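Local coordinates for protein grindelwald (Drosophila melanogaster, PDB 6ZSY) that serves as a receptor for the TNF cytokine Eiger, binding it through this extracellular cysteine-rich domain to promote JNK signalling and Eiger-induced apoptosis, at residues D5-N15 against C18-E30. Numbering follows the deposited sequence.
Sequences DCHGTICHPVN and CYVATERCHPCIE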
loop_
_atom_site.group_PDB
_atom_site.type_symbol
_atom_site.label_atom_id
_atom_site.label_comp_id
_atom_site.label_asym_id
_atom_site.label_seq_id
_atom_site.Cartn_x
_atom_site.Cartn_y
_atom_site.Cartn_z
ATOM N N ASP A 5 -10.477 -1.719 9.418
ATOM C CA ASP A 5 -9.493 -1.451 8.369
ATOM C C ASP A 5 -10.207 -0.787 7.219
ATOM O O ASP A 5 -11.114 -1.384 6.599
ATOM C CB ASP A 5 -8.844 -2.716 7.854
ATOM C CG ASP A 5 -7.761 -3.234 8.691
ATOM O OD1 ASP A 5 -7.381 -2.717 9.744
ATOM O OD2 ASP A 5 -7.123 -4.252 8.239
ATOM N N CYS A 6 -9.811 0.444 6.898
ATOM C CA CYS A 6 -10.344 1.157 5.748
ATOM C C CYS A 6 -11.880 1.245 5.777
ATOM O O CYS A 6 -12.517 1.292 4.724
ATOM C CB CYS A 6 -9.842 0.604 4.430
ATOM S SG CYS A 6 -8.082 1.067 4.224
ATOM N N HIS A 7 -12.455 1.299 6.988
ATOM C CA HIS A 7 -13.893 1.461 7.121
ATOM C C HIS A 7 -14.651 0.355 6.378
ATOM O O HIS A 7 -15.778 0.538 5.932
ATOM C CB HIS A 7 -14.383 2.823 6.646
ATOM C CG HIS A 7 -13.769 3.976 7.323
ATOM N ND1 HIS A 7 -14.319 4.632 8.385
ATOM C CD2 HIS A 7 -12.601 4.632 7.096
ATOM C CE1 HIS A 7 -13.550 5.631 8.768
ATOM N NE2 HIS A 7 -12.457 5.652 7.990
ATOM N N GLY A 8 -14.040 -0.846 6.288
ATOM C CA GLY A 8 -14.625 -1.982 5.607
ATOM C C GLY A 8 -14.373 -2.101 4.136
ATOM O O GLY A 8 -14.720 -3.104 3.524
ATOM N N THR A 9 -13.774 -1.077 3.512
ATOM C CA THR A 9 -13.468 -1.154 2.096
ATOM C C THR A 9 -12.396 -2.216 1.844
ATOM O O THR A 9 -11.437 -2.327 2.570
ATOM C CB THR A 9 -12.969 0.220 1.597
ATOM O OG1 THR A 9 -14.108 1.098 1.485
ATOM C CG2 THR A 9 -12.311 0.150 0.236
ATOM N N ILE A 10 -12.625 -2.956 0.737
ATOM C CA ILE A 10 -11.638 -3.901 0.228
ATOM C C ILE A 10 -10.995 -3.267 -0.980
ATOM O O ILE A 10 -11.641 -2.945 -1.974
ATOM C CB ILE A 10 -12.284 -5.268 -0.075
ATOM C CG1 ILE A 10 -12.881 -5.929 1.177
ATOM C CG2 ILE A 10 -11.281 -6.198 -0.758
ATOM C CD1 ILE A 10 -11.910 -5.994 2.348
ATOM N N CYS A 11 -9.700 -3.042 -0.888
ATOM C CA CYS A 11 -8.902 -2.362 -1.900
ATOM C C CYS A 11 -8.522 -3.344 -3.026
ATOM O O CYS A 11 -8.740 -4.550 -2.915
ATOM C CB CYS A 11 -7.615 -1.789 -1.281
ATOM S SG CYS A 11 -7.863 -0.768 0.233
ATOM N N HIS A 12 -7.942 -2.824 -4.099
ATOM C CA HIS A 12 -7.436 -3.728 -5.135
ATOM C C HIS A 12 -6.362 -4.618 -4.520
ATOM O O HIS A 12 -5.468 -4.113 -3.865
ATOM C CB HIS A 12 -6.835 -2.915 -6.298
ATOM C CG HIS A 12 -6.558 -3.699 -7.500
ATOM N ND1 HIS A 12 -5.514 -4.634 -7.597
ATOM C CD2 HIS A 12 -7.207 -3.681 -8.697
ATOM C CE1 HIS A 12 -5.577 -5.141 -8.810
ATOM N NE2 HIS A 12 -6.579 -4.582 -9.493
ATOM N N PRO A 13 -6.407 -5.921 -4.715
ATOM C CA PRO A 13 -5.467 -6.801 -3.987
ATOM C C PRO A 13 -4.029 -6.677 -4.435
ATOM O O PRO A 13 -3.133 -7.042 -3.670
ATOM C CB PRO A 13 -5.987 -8.228 -4.290
ATOM C CG PRO A 13 -6.801 -8.071 -5.529
ATOM C CD PRO A 13 -7.462 -6.686 -5.487
ATOM N N VAL A 14 -3.791 -6.222 -5.647
ATOM C CA VAL A 14 -2.408 -6.092 -6.159
ATOM C C VAL A 14 -1.985 -4.681 -6.191
ATOM O O VAL A 14 -0.858 -4.253 -5.817
ATOM C CB VAL A 14 -2.317 -6.740 -7.562
ATOM C CG1 VAL A 14 -0.913 -6.501 -8.145
ATOM C CG2 VAL A 14 -2.637 -8.222 -7.471
ATOM N N ASN A 15 -2.836 -3.768 -6.667
ATOM C CA ASN A 15 -2.447 -2.412 -6.957
ATOM C C ASN A 15 -2.503 -1.497 -5.747
ATOM O O ASN A 15 -1.957 -0.407 -5.824
ATOM C CB ASN A 15 -3.351 -1.793 -8.057
ATOM C CG ASN A 15 -3.178 -2.478 -9.354
ATOM O OD1 ASN A 15 -2.209 -3.185 -9.616
ATOM N ND2 ASN A 15 -4.163 -2.257 -10.224
ATOM N N CYS A 18 -4.634 -1.339 2.087
ATOM C CA CYS A 18 -5.305 -0.528 3.093
ATOM C C CYS A 18 -4.248 0.044 4.011
ATOM O O CYS A 18 -3.582 -0.693 4.739
ATOM C CB CYS A 18 -6.308 -1.377 3.841
ATOM S SG CYS A 18 -7.041 -0.415 5.227
ATOM N N TYR A 19 -4.085 1.369 3.961
ATOM C CA TYR A 19 -3.093 2.076 4.775
ATOM C C TYR A 19 -3.804 2.473 6.072
ATOM O O TYR A 19 -4.639 3.373 6.079
ATOM C CB TYR A 19 -2.588 3.301 4.051
ATOM C CG TYR A 19 -1.486 4.062 4.723
ATOM C CD1 TYR A 19 -0.536 3.474 5.529
ATOM C CD2 TYR A 19 -1.361 5.422 4.468
ATOM C CE1 TYR A 19 0.515 4.200 6.118
ATOM C CE2 TYR A 19 -0.338 6.171 5.035
ATOM C CZ TYR A 19 0.595 5.578 5.856
ATOM O OH TYR A 19 1.587 6.328 6.385
ATOM N N VAL A 20 -3.451 1.813 7.180
ATOM C CA VAL A 20 -4.320 2.095 8.347
ATOM C C VAL A 20 -3.999 3.435 8.954
ATOM O O VAL A 20 -4.848 3.934 9.691
ATOM C CB VAL A 20 -4.241 0.980 9.382
ATOM C CG1 VAL A 20 -4.792 -0.331 8.842
ATOM C CG2 VAL A 20 -2.811 0.780 9.814
ATOM N N ALA A 21 -2.891 4.114 8.598
ATOM C CA ALA A 21 -2.706 5.482 9.115
ATOM C C ALA A 21 -3.868 6.360 8.715
ATOM O O ALA A 21 -4.371 7.159 9.532
ATOM C CB ALA A 21 -1.402 6.060 8.580
ATOM N N THR A 22 -4.304 6.277 7.463
ATOM C CA THR A 22 -5.398 7.071 6.952
ATOM C C THR A 22 -6.725 6.302 6.911
ATOM O O THR A 22 -7.778 6.939 6.680
ATOM C CB THR A 22 -5.055 7.557 5.501
ATOM O OG1 THR A 22 -4.846 6.381 4.739
ATOM C CG2 THR A 22 -3.845 8.476 5.503
ATOM N N GLU A 23 -6.655 4.991 7.048
ATOM C CA GLU A 23 -7.787 4.087 6.822
ATOM C C GLU A 23 -8.383 4.321 5.417
ATOM O O GLU A 23 -9.611 4.281 5.223
ATOM C CB GLU A 23 -8.824 4.149 7.938
ATOM C CG GLU A 23 -8.248 3.748 9.295
ATOM C CD GLU A 23 -7.928 2.273 9.521
ATOM O OE1 GLU A 23 -7.893 1.484 8.548
ATOM O OE2 GLU A 23 -7.669 1.907 10.702
ATOM N N ARG A 24 -7.474 4.495 4.440
ATOM C CA ARG A 24 -7.851 4.589 3.043
ATOM C C ARG A 24 -6.979 3.619 2.225
ATOM O O ARG A 24 -5.860 3.287 2.617
ATOM C CB ARG A 24 -7.625 5.999 2.513
ATOM C CG ARG A 24 -8.436 7.080 3.217
ATOM C CD ARG A 24 -9.866 7.118 2.733
ATOM N NE ARG A 24 -10.693 8.080 3.428
ATOM C CZ ARG A 24 -11.400 8.190 4.516
ATOM N NH1 ARG A 24 -12.115 7.116 4.875
ATOM N NH2 ARG A 24 -11.470 9.237 5.328
ATOM N N CYS A 25 -7.475 3.263 1.062
ATOM C CA CYS A 25 -6.665 2.520 0.091
ATOM C C CYS A 25 -5.585 3.409 -0.511
ATOM O O CYS A 25 -5.887 4.541 -0.870
ATOM C CB CYS A 25 -7.535 1.958 -1.024
ATOM S SG CYS A 25 -8.868 0.865 -0.465
ATOM N N HIS A 26 -4.397 2.915 -0.611
ATOM C CA HIS A 26 -3.279 3.694 -1.169
ATOM C C HIS A 26 -2.575 2.816 -2.206
ATOM O O HIS A 26 -2.547 1.591 -2.139
ATOM C CB HIS A 26 -2.245 4.156 -0.145
ATOM C CG HIS A 26 -2.695 5.337 0.671
ATOM N ND1 HIS A 26 -2.064 6.544 0.745
ATOM C CD2 HIS A 26 -3.757 5.459 1.523
ATOM C CE1 HIS A 26 -2.742 7.303 1.553
ATOM N NE2 HIS A 26 -3.816 6.694 2.092
ATOM N N PRO A 27 -1.953 3.470 -3.187
ATOM C CA PRO A 27 -1.281 2.700 -4.272
ATOM C C PRO A 27 -0.009 2.029 -3.809
ATOM O O PRO A 27 0.873 2.642 -3.230
ATOM C CB PRO A 27 -0.992 3.735 -5.359
ATOM C CG PRO A 27 -1.367 5.034 -4.808
ATOM C CD PRO A 27 -1.987 4.907 -3.492
ATOM N N CYS A 28 0.124 0.750 -4.193
ATOM C CA CYS A 28 1.344 0.015 -3.909
ATOM C C CYS A 28 2.550 0.572 -4.669
ATOM O O CYS A 28 3.654 0.546 -4.161
ATOM C CB CYS A 28 1.173 -1.465 -4.228
ATOM S SG CYS A 28 0.289 -2.366 -2.918
ATOM N N ILE A 29 2.334 1.036 -5.913
ATOM C CA ILE A 29 3.477 1.458 -6.696
ATOM C C ILE A 29 4.195 2.574 -5.986
ATOM O O ILE A 29 5.434 2.761 -6.004
ATOM C CB ILE A 29 3.068 1.868 -8.096
ATOM C CG1 ILE A 29 4.296 1.968 -9.039
ATOM C CG2 ILE A 29 2.287 3.170 -8.116
ATOM C CD1 ILE A 29 3.872 2.346 -10.462
ATOM N N GLU A 30 3.469 3.442 -5.343
ATOM C CA GLU A 30 4.047 4.569 -4.658
ATOM C C GLU A 30 4.926 4.153 -3.510
ATOM O O GLU A 30 6.057 4.645 -3.384
ATOM C CB GLU A 30 2.935 5.560 -4.179
ATOM C CG GLU A 30 2.373 6.205 -5.436
ATOM C CD GLU A 30 1.485 7.393 -5.098
ATOM O OE1 GLU A 30 1.414 7.692 -3.885
ATOM O OE2 GLU A 30 0.925 7.934 -6.054
HETATM O O HOH W 1 -11.568 3.633 3.096
HETATM O O HOH W 2 -0.106 0.706 -7.515
#
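E23 reaches from the end of the loop between the strands to the backbone of C6. E23 CB lies 3.9 Å from H7 CD2, the H7 ring standing nearly upright (76°) to the carboxylate. CG then bends the chain (chi2 -72°), bringing E23 CD to 3.7 Å from C6 N; at the tip E23 OE1 accepts the C6 N-H at 2.7 Å, almost straight (173°) but from above the carboxylate plane, and also touches CA of D5. The backbone adds to this grip: C6 CA-H points at E23 O, and a water donates to both C6 O and E23 O. Replacing E23 with an alanine would probably leave the C6 N-H without its acceptor and the N-terminal turn freer to shift. The C6–C18 disulfide ties this turn to strand 16-19, with C6 SG 3.4 Å from R24 C. C11–C25 follows, its C25 SG against T9 CG2 (3.6 Å). At the far end C28 N, opening helix 28-32, donates to N15 O (2.9 Å), while C28 SG is disulfide-bonded to C48. Two disulfides thus pin the N-terminal loop onto the antiparallel hairpin of strands 16-19 and 24-27, whose G1 bulge seats E23 and R24 opposite Y19: the compact, disulfide-rich build of a TNF-receptor cysteine-rich domain.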